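Local coordinates for protein carboxylase (PDB 5H80) that probably catalyses, through its biotin carboxylase domain, the ATP-dependent carboxylation of biotin as one step of a single-chain multienzyme carboxylase, at residues A458-D468 with R482-Y493; G133-F142 with V294-F302. All blocks are in the same frame, centred on the assembly; numbering follows the deposited sequence.

In the fold
Contact 1 lies toward the periphery of the chain and joins helix 457-465, with the start of helix 467-471, to the C-terminal helix 483-490. Contact 2 is buried and ties helix 136-142, with the loop before it, to the loop and strand 299-306 of the antiparallel sheet that also contains strand 236-245. The two share no element and fall on opposite sides of the chain's centre, their centres about 38 Å apart. Chemistry follows place: contact 1 surrounds an apolar helix crossing with a histidine–carboxylate bond, a long salt bridge and water links, whereas contact 2 has no direct hydrogen bond between its segments and relies on aromatic and aliphatic packing with two bridging waters.

Contact 1: A458-D468 with R482-Y493; sequences AFLQALLHHPD and RLPELVTQAAEY
Helices 458-465 and 483-490 cross at 110°, their axes 8.2 Å apart at closest approach, with Phe459 and Ala490 nearest each other. The small side chains there are consistent with this closeness: the methyls of Ala458 and Ala462 each meet that of Ala490. Phe459 is the knob in a hole formed by Leu483, Leu486, Val487 and Ala490; with CG anti to the backbone N (chi1 -171°), its CE1 comes 3.8 Å from Leu486 CB.

Tyr493 closes one end of the interface. Gln461 CB rests over one face of its ring, a CH-pi contact, while the ring of His465 lies nearly parallel but slid aside, placing Tyr493 OH over one imidazole face. His465 ND1 donates to Gln461 O (2.8 Å), which fixes the turn of that imidazole. Were Tyr493 cut back to an alanine, Gln461 CB would probably lose the ring it rests on and the imidazole face of His465 the hydroxyl over it, and a gap would open beside Ala462.

At the other end, His466 NE2 donates to Glu485 OE2 (3.1 Å, N-H...O angle 164°), in the imidazole plane but from above the carboxylate plane. His466 ND1 accepts from Asp468 N (3.0 Å), engaging both ring nitrogens. Asp468 OD2, also bonded to Trp478, forms a long salt bridge to Arg482 NE (3.7 Å), by charge alone since OD2 lies well out of the guanidinium plane; a water hydrogen-bonds both atoms. The crossing is a close helix–helix packing with one knob-into-hole, at Phe459, and His466 as N-cap of the following helix 467-471, in the C-terminal part of the biotin carboxylase fold.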
loop_
_atom_site.group_PDB
_atom_site.type_symbol
_atom_site.label_atom_id
_atom_site.label_comp_id
_atom_site.label_asym_id
_atom_site.label_seq_id
_atom_site.Cartn_x
_atom_site.Cartn_y
_atom_site.Cartn_z
ATOM N N ALA A 458 -15.567 12.035 -11.457
ATOM C CA ALA A 458 -15.214 12.879 -12.660
ATOM C C ALA A 458 -14.605 14.197 -12.337
ATOM O O ALA A 458 -13.707 14.651 -13.027
ATOM C CB ALA A 458 -16.439 13.088 -13.585
ATOM N N PHE A 459 -15.129 14.870 -11.320
ATOM C CA PHE A 459 -14.567 16.114 -10.898
ATOM C C PHE A 459 -13.087 16.047 -10.415
ATOM O O PHE A 459 -12.277 16.866 -10.817
ATOM C CB PHE A 459 -15.457 16.720 -9.912
ATOM C CG PHE A 459 -15.084 18.116 -9.556
ATOM C CD1 PHE A 459 -15.511 19.180 -10.369
ATOM C CD2 PHE A 459 -14.361 18.411 -8.440
ATOM C CE1 PHE A 459 -15.184 20.490 -10.071
ATOM C CE2 PHE A 459 -14.011 19.709 -8.181
ATOM C CZ PHE A 459 -14.425 20.753 -8.945
ATOM N N LEU A 460 -12.784 14.966 -9.674
ATOM C CA LEU A 460 -11.415 14.598 -9.193
ATOM C C LEU A 460 -10.507 14.395 -10.369
ATOM O O LEU A 460 -9.426 14.972 -10.338
ATOM C CB LEU A 460 -11.477 13.319 -8.313
ATOM C CG LEU A 460 -12.012 13.628 -6.873
ATOM C CD1 LEU A 460 -12.218 12.364 -6.028
ATOM C CD2 LEU A 460 -11.369 14.703 -6.047
ATOM N N GLN A 461 -10.962 13.689 -11.421
ATOM C CA GLN A 461 -10.198 13.524 -12.625
ATOM C C GLN A 461 -9.978 14.862 -13.360
ATOM O O GLN A 461 -8.828 15.134 -13.794
ATOM C CB GLN A 461 -10.764 12.379 -13.468
ATOM C CG GLN A 461 -10.321 11.021 -12.919
ATOM C CD GLN A 461 -11.189 9.904 -13.378
ATOM O OE1 GLN A 461 -12.258 9.594 -12.779
ATOM N NE2 GLN A 461 -10.788 9.303 -14.456
ATOM N N ALA A 462 -10.946 15.783 -13.382
ATOM C CA ALA A 462 -10.679 17.051 -14.053
ATOM C C ALA A 462 -9.584 17.850 -13.325
ATOM O O ALA A 462 -8.710 18.551 -13.926
ATOM C CB ALA A 462 -11.950 17.868 -14.201
ATOM N N LEU A 463 -9.623 17.782 -11.977
ATOM C CA LEU A 463 -8.627 18.405 -11.095
ATOM C C LEU A 463 -7.257 17.886 -11.411
ATOM O O LEU A 463 -6.324 18.646 -11.659
ATOM C CB LEU A 463 -8.946 18.258 -9.566
ATOM C CG LEU A 463 -10.130 19.044 -8.983
ATOM C CD1 LEU A 463 -10.331 18.652 -7.547
ATOM C CD2 LEU A 463 -9.944 20.557 -9.127
ATOM N N LEU A 464 -7.139 16.578 -11.455
ATOM C CA LEU A 464 -5.849 15.973 -11.628
ATOM C C LEU A 464 -5.171 16.197 -12.995
ATOM O O LEU A 464 -3.931 16.153 -12.983
ATOM C CB LEU A 464 -5.894 14.483 -11.333
ATOM C CG LEU A 464 -6.230 14.094 -9.885
ATOM C CD1 LEU A 464 -6.764 12.710 -9.963
ATOM C CD2 LEU A 464 -5.022 14.283 -8.921
ATOM N N HIS A 465 -5.955 16.475 -14.015
ATOM C CA HIS A 465 -5.469 16.828 -15.390
ATOM C C HIS A 465 -5.275 18.311 -15.625
ATOM O O HIS A 465 -4.721 18.684 -16.683
ATOM C CB HIS A 465 -6.455 16.269 -16.419
ATOM C CG HIS A 465 -6.425 14.782 -16.523
ATOM N ND1 HIS A 465 -7.259 13.984 -15.805
ATOM C CD2 HIS A 465 -5.707 13.958 -17.317
ATOM C CE1 HIS A 465 -7.068 12.725 -16.134
ATOM N NE2 HIS A 465 -6.125 12.681 -17.050
ATOM N N HIS A 466 -5.713 19.178 -14.704
ATOM C CA HIS A 466 -5.616 20.585 -14.927
ATOM C C HIS A 466 -4.129 21.055 -14.843
ATOM O O HIS A 466 -3.395 20.698 -13.941
ATOM C CB HIS A 466 -6.556 21.345 -13.975
ATOM C CG HIS A 466 -6.761 22.781 -14.372
ATOM N ND1 HIS A 466 -5.817 23.765 -14.198
ATOM C CD2 HIS A 466 -7.827 23.392 -14.931
ATOM C CE1 HIS A 466 -6.280 24.913 -14.656
ATOM N NE2 HIS A 466 -7.508 24.702 -15.107
ATOM N N PRO A 467 -3.665 21.756 -15.875
ATOM C CA PRO A 467 -2.329 22.325 -15.889
ATOM C C PRO A 467 -1.891 23.046 -14.653
ATOM O O PRO A 467 -0.717 23.102 -14.301
ATOM C CB PRO A 467 -2.413 23.315 -17.086
ATOM C CG PRO A 467 -3.537 22.886 -17.899
ATOM C CD PRO A 467 -4.511 22.185 -16.985
ATOM N N ASP A 468 -2.802 23.861 -14.088
ATOM C CA ASP A 468 -2.427 24.565 -12.936
ATOM C C ASP A 468 -2.141 23.587 -11.740
ATOM O O ASP A 468 -1.264 23.840 -10.992
ATOM C CB ASP A 468 -3.491 25.586 -12.441
ATOM C CG ASP A 468 -3.777 26.714 -13.431
ATOM O OD1 ASP A 468 -3.001 26.945 -14.387
ATOM O OD2 ASP A 468 -4.810 27.385 -13.177
ATOM N N ARG A 482 -12.615 28.881 -10.340
ATOM C CA ARG A 482 -12.692 28.151 -11.609
ATOM C C ARG A 482 -13.730 27.052 -11.650
ATOM O O ARG A 482 -13.667 26.160 -12.503
ATOM C CB ARG A 482 -11.346 27.537 -11.853
ATOM C CG ARG A 482 -10.291 28.604 -12.028
ATOM C CD ARG A 482 -8.902 28.023 -12.091
ATOM N NE ARG A 482 -7.977 29.092 -12.437
ATOM C CZ ARG A 482 -7.679 30.168 -11.679
ATOM N NH1 ARG A 482 -6.867 31.073 -12.185
ATOM N NH2 ARG A 482 -8.118 30.358 -10.417
ATOM N N LEU A 483 -14.660 27.086 -10.704
ATOM C CA LEU A 483 -15.656 26.035 -10.601
ATOM C C LEU A 483 -16.435 25.844 -11.948
ATOM O O LEU A 483 -16.511 24.716 -12.436
ATOM C CB LEU A 483 -16.529 26.313 -9.402
ATOM C CG LEU A 483 -17.697 25.417 -9.040
ATOM C CD1 LEU A 483 -17.295 23.954 -9.166
ATOM C CD2 LEU A 483 -18.159 25.749 -7.627
ATOM N N PRO A 484 -16.907 26.935 -12.621
ATOM C CA PRO A 484 -17.647 26.499 -13.851
ATOM C C PRO A 484 -16.804 25.769 -14.931
ATOM O O PRO A 484 -17.266 24.707 -15.468
ATOM C CB PRO A 484 -18.315 27.782 -14.364
ATOM C CG PRO A 484 -18.287 28.774 -13.227
ATOM C CD PRO A 484 -17.116 28.379 -12.329
ATOM N N GLU A 485 -15.564 26.192 -15.125
ATOM C CA GLU A 485 -14.677 25.540 -16.121
ATOM C C GLU A 485 -14.357 24.091 -15.742
ATOM O O GLU A 485 -14.371 23.139 -16.589
ATOM C CB GLU A 485 -13.411 26.405 -16.380
ATOM C CG GLU A 485 -12.093 26.067 -15.635
ATOM C CD GLU A 485 -10.873 26.939 -16.060
ATOM O OE1 GLU A 485 -11.056 28.180 -15.977
ATOM O OE2 GLU A 485 -9.753 26.413 -16.475
ATOM N N LEU A 486 -14.130 23.890 -14.450
ATOM C CA LEU A 486 -13.807 22.582 -13.912
ATOM C C LEU A 486 -14.987 21.606 -13.998
ATOM O O LEU A 486 -14.805 20.435 -14.353
ATOM C CB LEU A 486 -13.303 22.718 -12.468
ATOM C CG LEU A 486 -11.843 23.160 -12.280
ATOM C CD1 LEU A 486 -11.551 23.660 -10.841
ATOM C CD2 LEU A 486 -10.906 21.993 -12.682
ATOM N N VAL A 487 -16.191 22.113 -13.759
ATOM C CA VAL A 487 -17.384 21.283 -13.903
ATOM C C VAL A 487 -17.604 20.901 -15.332
ATOM O O VAL A 487 -17.895 19.755 -15.561
ATOM C CB VAL A 487 -18.686 21.825 -13.213
ATOM C CG1 VAL A 487 -18.533 21.802 -11.705
ATOM C CG2 VAL A 487 -19.109 23.191 -13.691
ATOM N N THR A 488 -17.361 21.819 -16.270
ATOM C CA THR A 488 -17.385 21.504 -17.737
ATOM C C THR A 488 -16.417 20.394 -18.078
ATOM O O THR A 488 -16.811 19.345 -18.630
ATOM C CB THR A 488 -17.158 22.767 -18.608
ATOM O OG1 THR A 488 -18.161 23.770 -18.294
ATOM C CG2 THR A 488 -17.113 22.426 -20.173
ATOM N N GLN A 489 -15.174 20.537 -17.619
ATOM C CA GLN A 489 -14.091 19.600 -17.914
ATOM C C GLN A 489 -14.368 18.216 -17.395
ATOM O O GLN A 489 -13.964 17.193 -18.005
ATOM C CB GLN A 489 -12.802 20.154 -17.329
ATOM C CG GLN A 489 -12.254 21.351 -18.149
ATOM C CD GLN A 489 -11.361 22.277 -17.339
ATOM O OE1 GLN A 489 -10.616 21.827 -16.475
ATOM N NE2 GLN A 489 -11.443 23.593 -17.612
ATOM N N ALA A 490 -15.022 18.160 -16.235
ATOM C CA ALA A 490 -15.363 16.862 -15.597
ATOM C C ALA A 490 -16.288 15.998 -16.474
ATOM O O ALA A 490 -16.257 14.796 -16.344
ATOM C CB ALA A 490 -16.008 17.089 -14.259
ATOM N N ALA A 491 -17.066 16.587 -17.405
ATOM C CA ALA A 491 -18.036 15.776 -18.206
ATOM C C ALA A 491 -17.320 14.785 -19.168
ATOM O O ALA A 491 -17.844 13.700 -19.443
ATOM C CB ALA A 491 -19.044 16.664 -18.909
ATOM N N GLU A 492 -16.094 15.120 -19.576
ATOM C CA GLU A 492 -15.187 14.190 -20.309
ATOM C C GLU A 492 -14.846 12.897 -19.576
ATOM O O GLU A 492 -14.389 11.939 -20.204
ATOM C CB GLU A 492 -13.848 14.904 -20.720
ATOM C CG GLU A 492 -12.979 14.196 -21.808
ATOM C CD GLU A 492 -11.467 14.537 -21.744
ATOM O OE1 GLU A 492 -10.587 13.615 -21.626
ATOM O OE2 GLU A 492 -11.147 15.746 -21.809
ATOM N N TYR A 493 -15.046 12.844 -18.265
ATOM C CA TYR A 493 -14.717 11.653 -17.487
ATOM C C TYR A 493 -15.995 10.929 -17.019
ATOM O O TYR A 493 -15.925 9.864 -16.412
ATOM C CB TYR A 493 -13.741 12.043 -16.337
ATOM C CG TYR A 493 -12.519 12.833 -16.836
ATOM C CD1 TYR A 493 -12.528 14.233 -16.840
ATOM C CD2 TYR A 493 -11.336 12.183 -17.298
ATOM C CE1 TYR A 493 -11.409 14.975 -17.296
ATOM C CE2 TYR A 493 -10.243 12.910 -17.737
ATOM C CZ TYR A 493 -10.299 14.311 -17.752
ATOM O OH TYR A 493 -9.234 15.059 -18.182
HETATM O O HOH W 1 -8.981 19.531 -16.326
HETATM O O HOH W 2 -6.073 29.355 -14.611
#

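Contact 2: G133-F142 with V294-F302; sequences GPDPDTLDLF and VKYRCLGTF
Pro134 lies beside Tyr296, its CB over one face of the phenol ring in a CH-pi contact, 4.1 Å from the ring centroid. CG of the same proline reaches Tyr296 OH at 3.5 Å. With CG anti to the backbone N (chi1 -161°), the tyrosine swings its ring in under Pro134, and its hydroxyl donates to Leu299 O (2.6 Å) from above the carbonyl plane, holding the ring in place. Among the aromatic contacts, Phe302 turns its edge toward the face of Phe142 in an offset edge-to-face pair, planes at 89° and centroids 5.7 Å apart. Phe142 CE2 also meets Tyr296 CE1 at 3.9 Å, edge against edge.

Aliphatic groups fill in between: Val294 CG2 touches Phe142 CZ and Thr138 CG2, and the latter methyl also packs on Tyr296.

Polar links run through water. One molecule donates to Thr138 OG1 and Val294 O; another accepts from Asp135 N and, weakly, from Arg297 N. Asp135 caps helix 136-142, its OD1 gripped by both Thr138 N (2.9 Å) and Thr138 OG1 (2.7 Å).

With no direct hydrogen bond between the segments, their attachment depends on close-fitting apolar surfaces, while the polar bonds lie within each segment, through two waters, or to neighbouring elements such as strand 236-245; this joins the N-terminal part of the fold to the sheet of the ATP-grasp-type region.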
loop_
_atom_site.group_PDB
_atom_site.type_symbol
_atom_site.label_atom_id
_atom_site.label_comp_id
_atom_site.label_asym_id
_atom_site.label_seq_id
_atom_site.Cartn_x
_atom_site.Cartn_y
_atom_site.Cartn_z
ATOM N N GLY A 133 -5.681 11.436 22.995
ATOM C CA GLY A 133 -5.505 12.841 22.656
ATOM C C GLY A 133 -4.679 13.579 23.736
ATOM O O GLY A 133 -4.401 12.972 24.784
ATOM N N PRO A 134 -4.300 14.850 23.486
ATOM C CA PRO A 134 -3.561 15.668 24.448
ATOM C C PRO A 134 -4.484 15.950 25.637
ATOM O O PRO A 134 -5.702 15.546 25.593
ATOM C CB PRO A 134 -3.175 16.899 23.665
ATOM C CG PRO A 134 -4.200 17.035 22.697
ATOM C CD PRO A 134 -4.661 15.645 22.311
ATOM N N ASP A 135 -3.841 16.584 26.656
ATOM C CA ASP A 135 -4.529 16.892 27.939
ATOM C C ASP A 135 -5.631 17.878 27.665
ATOM O O ASP A 135 -5.516 18.657 26.749
ATOM C CB ASP A 135 -3.607 17.237 29.125
ATOM C CG ASP A 135 -2.880 18.476 28.963
ATOM O OD1 ASP A 135 -3.332 19.405 28.238
ATOM O OD2 ASP A 135 -1.827 18.575 29.649
ATOM N N PRO A 136 -6.767 17.781 28.382
ATOM C CA PRO A 136 -7.848 18.734 28.249
ATOM C C PRO A 136 -7.527 20.250 28.242
ATOM O O PRO A 136 -8.123 20.951 27.432
ATOM C CB PRO A 136 -8.769 18.375 29.434
ATOM C CG PRO A 136 -8.491 16.917 29.691
ATOM C CD PRO A 136 -7.035 16.797 29.474
ATOM N N ASP A 137 -6.576 20.693 29.059
ATOM C CA ASP A 137 -6.100 22.094 29.095
ATOM C C ASP A 137 -5.529 22.517 27.725
ATOM O O ASP A 137 -5.687 23.630 27.271
ATOM C CB ASP A 137 -5.020 22.258 30.139
ATOM C CG ASP A 137 -5.552 22.286 31.533
ATOM O OD1 ASP A 137 -6.756 22.523 31.758
ATOM O OD2 ASP A 137 -4.749 22.042 32.421
ATOM N N THR A 138 -4.872 21.569 27.068
ATOM C CA THR A 138 -4.362 21.796 25.693
ATOM C C THR A 138 -5.504 21.833 24.707
ATOM O O THR A 138 -5.445 22.597 23.757
ATOM C CB THR A 138 -3.364 20.674 25.337
ATOM O OG1 THR A 138 -2.237 20.736 26.172
ATOM C CG2 THR A 138 -2.860 20.852 23.826
ATOM N N LEU A 139 -6.545 20.957 24.851
ATOM C CA LEU A 139 -7.749 20.990 24.040
ATOM C C LEU A 139 -8.450 22.391 24.162
ATOM O O LEU A 139 -8.984 22.998 23.184
ATOM C CB LEU A 139 -8.750 19.861 24.416
ATOM C CG LEU A 139 -8.306 18.358 24.261
ATOM C CD1 LEU A 139 -9.433 17.394 24.537
ATOM C CD2 LEU A 139 -7.814 18.111 22.842
ATOM N N ASP A 140 -8.465 22.862 25.396
ATOM C CA ASP A 140 -9.139 24.176 25.673
ATOM C C ASP A 140 -8.399 25.287 24.994
ATOM O O ASP A 140 -8.992 26.165 24.353
ATOM C CB ASP A 140 -9.222 24.494 27.172
ATOM C CG ASP A 140 -10.462 23.888 27.842
ATOM O OD1 ASP A 140 -11.524 23.728 27.168
ATOM O OD2 ASP A 140 -10.333 23.569 29.040
ATOM N N LEU A 141 -7.096 25.254 25.133
ATOM C CA LEU A 141 -6.228 26.205 24.475
ATOM C C LEU A 141 -6.319 26.195 22.937
ATOM O O LEU A 141 -6.618 27.218 22.332
ATOM C CB LEU A 141 -4.831 26.004 24.950
ATOM C CG LEU A 141 -3.861 27.258 24.905
ATOM C CD1 LEU A 141 -2.533 27.003 25.615
ATOM C CD2 LEU A 141 -3.613 27.757 23.473
ATOM N N PHE A 142 -6.085 25.048 22.277
ATOM C CA PHE A 142 -6.078 25.050 20.846
ATOM C C PHE A 142 -7.432 25.188 20.251
ATOM O O PHE A 142 -7.529 25.428 19.085
ATOM C CB PHE A 142 -5.267 23.832 20.287
ATOM C CG PHE A 142 -3.776 23.851 20.616
ATOM C CD1 PHE A 142 -3.040 25.021 20.686
ATOM C CD2 PHE A 142 -3.063 22.669 20.649
ATOM C CE1 PHE A 142 -1.666 25.005 20.943
ATOM C CE2 PHE A 142 -1.692 22.652 20.904
ATOM C CZ PHE A 142 -0.997 23.810 21.043
ATOM N N VAL A 294 3.362 23.641 24.977
ATOM C CA VAL A 294 2.340 22.850 25.763
ATOM C C VAL A 294 2.701 21.418 26.201
ATOM O O VAL A 294 1.866 20.753 26.834
ATOM C CB VAL A 294 1.002 22.833 25.085
ATOM C CG1 VAL A 294 0.594 24.256 24.692
ATOM C CG2 VAL A 294 0.993 21.922 23.784
ATOM N N LYS A 295 3.954 20.979 25.989
ATOM C CA LYS A 295 4.332 19.606 26.362
ATOM C C LYS A 295 3.411 18.595 25.705
ATOM O O LYS A 295 2.829 17.698 26.331
ATOM C CB LYS A 295 4.307 19.466 27.911
ATOM C CG LYS A 295 5.176 20.552 28.563
ATOM C CD LYS A 295 6.631 20.509 28.139
ATOM C CE LYS A 295 7.257 19.170 28.471
ATOM N NZ LYS A 295 8.732 19.275 28.348
ATOM N N TYR A 296 3.284 18.739 24.381
ATOM C CA TYR A 296 2.234 18.002 23.689
ATOM C C TYR A 296 2.416 16.508 23.809
ATOM O O TYR A 296 3.504 16.064 23.817
ATOM C CB TYR A 296 2.147 18.443 22.196
ATOM C CG TYR A 296 0.904 18.145 21.487
ATOM C CD1 TYR A 296 -0.193 19.055 21.490
ATOM C CD2 TYR A 296 0.707 16.947 20.878
ATOM C CE1 TYR A 296 -1.395 18.794 20.790
ATOM C CE2 TYR A 296 -0.483 16.623 20.219
ATOM C CZ TYR A 296 -1.589 17.497 20.192
ATOM O OH TYR A 296 -2.729 17.240 19.580
ATOM N N ARG A 297 1.268 15.813 23.979
ATOM C CA ARG A 297 1.186 14.365 23.965
ATOM C C ARG A 297 0.129 13.927 22.954
ATOM O O ARG A 297 -0.935 14.519 22.809
ATOM C CB ARG A 297 0.947 13.757 25.380
ATOM C CG ARG A 297 1.172 12.179 25.454
ATOM C CD ARG A 297 0.910 11.620 26.841
ATOM N NE ARG A 297 1.766 12.179 27.872
ATOM C CZ ARG A 297 2.782 11.585 28.498
ATOM N NH1 ARG A 297 3.464 12.287 29.441
ATOM N NH2 ARG A 297 3.177 10.319 28.207
ATOM N N CYS A 298 0.553 12.917 22.153
ATOM C CA CYS A 298 -0.207 12.222 21.070
ATOM C C CYS A 298 0.026 13.001 19.780
ATOM O O CYS A 298 1.176 13.463 19.619
ATOM C CB CYS A 298 -1.674 11.915 21.382
ATOM S SG CYS A 298 -1.897 11.028 22.893
ATOM N N LEU A 299 -0.949 13.062 18.878
ATOM C CA LEU A 299 -0.834 13.714 17.610
ATOM C C LEU A 299 -1.511 15.065 17.531
ATOM O O LEU A 299 -2.644 15.196 17.992
ATOM C CB LEU A 299 -1.313 12.840 16.444
ATOM C CG LEU A 299 -0.774 11.439 16.169
ATOM C CD1 LEU A 299 -1.444 10.767 14.965
ATOM C CD2 LEU A 299 0.745 11.440 16.046
ATOM N N GLY A 300 -1.007 15.957 16.660
ATOM C CA GLY A 300 -1.666 17.204 16.403
ATOM C C GLY A 300 -1.131 17.784 15.113
ATOM O O GLY A 300 0.002 17.326 14.738
ATOM N N THR A 301 -1.871 18.660 14.458
ATOM C CA THR A 301 -1.445 19.252 13.218
ATOM C C THR A 301 -1.474 20.801 13.449
ATOM O O THR A 301 -2.435 21.260 14.018
ATOM C CB THR A 301 -2.325 18.874 12.108
ATOM O OG1 THR A 301 -2.286 17.444 11.931
ATOM C CG2 THR A 301 -2.053 19.610 10.787
ATOM N N PHE A 302 -0.487 21.516 12.919
ATOM C CA PHE A 302 -0.423 22.941 12.901
ATOM C C PHE A 302 -0.536 23.385 11.430
ATOM O O PHE A 302 0.333 23.021 10.581
ATOM C CB PHE A 302 0.852 23.368 13.545
ATOM C CG PHE A 302 0.917 23.013 14.951
ATOM C CD1 PHE A 302 0.359 23.896 15.905
ATOM C CD2 PHE A 302 1.328 21.732 15.372
ATOM C CE1 PHE A 302 0.343 23.559 17.257
ATOM C CE2 PHE A 302 1.252 21.372 16.728
ATOM C CZ PHE A 302 0.795 22.308 17.656
HETATM O O HOH W 3 -1.038 16.763 26.137
HETATM O O HOH W 4 -0.330 19.157 25.732
#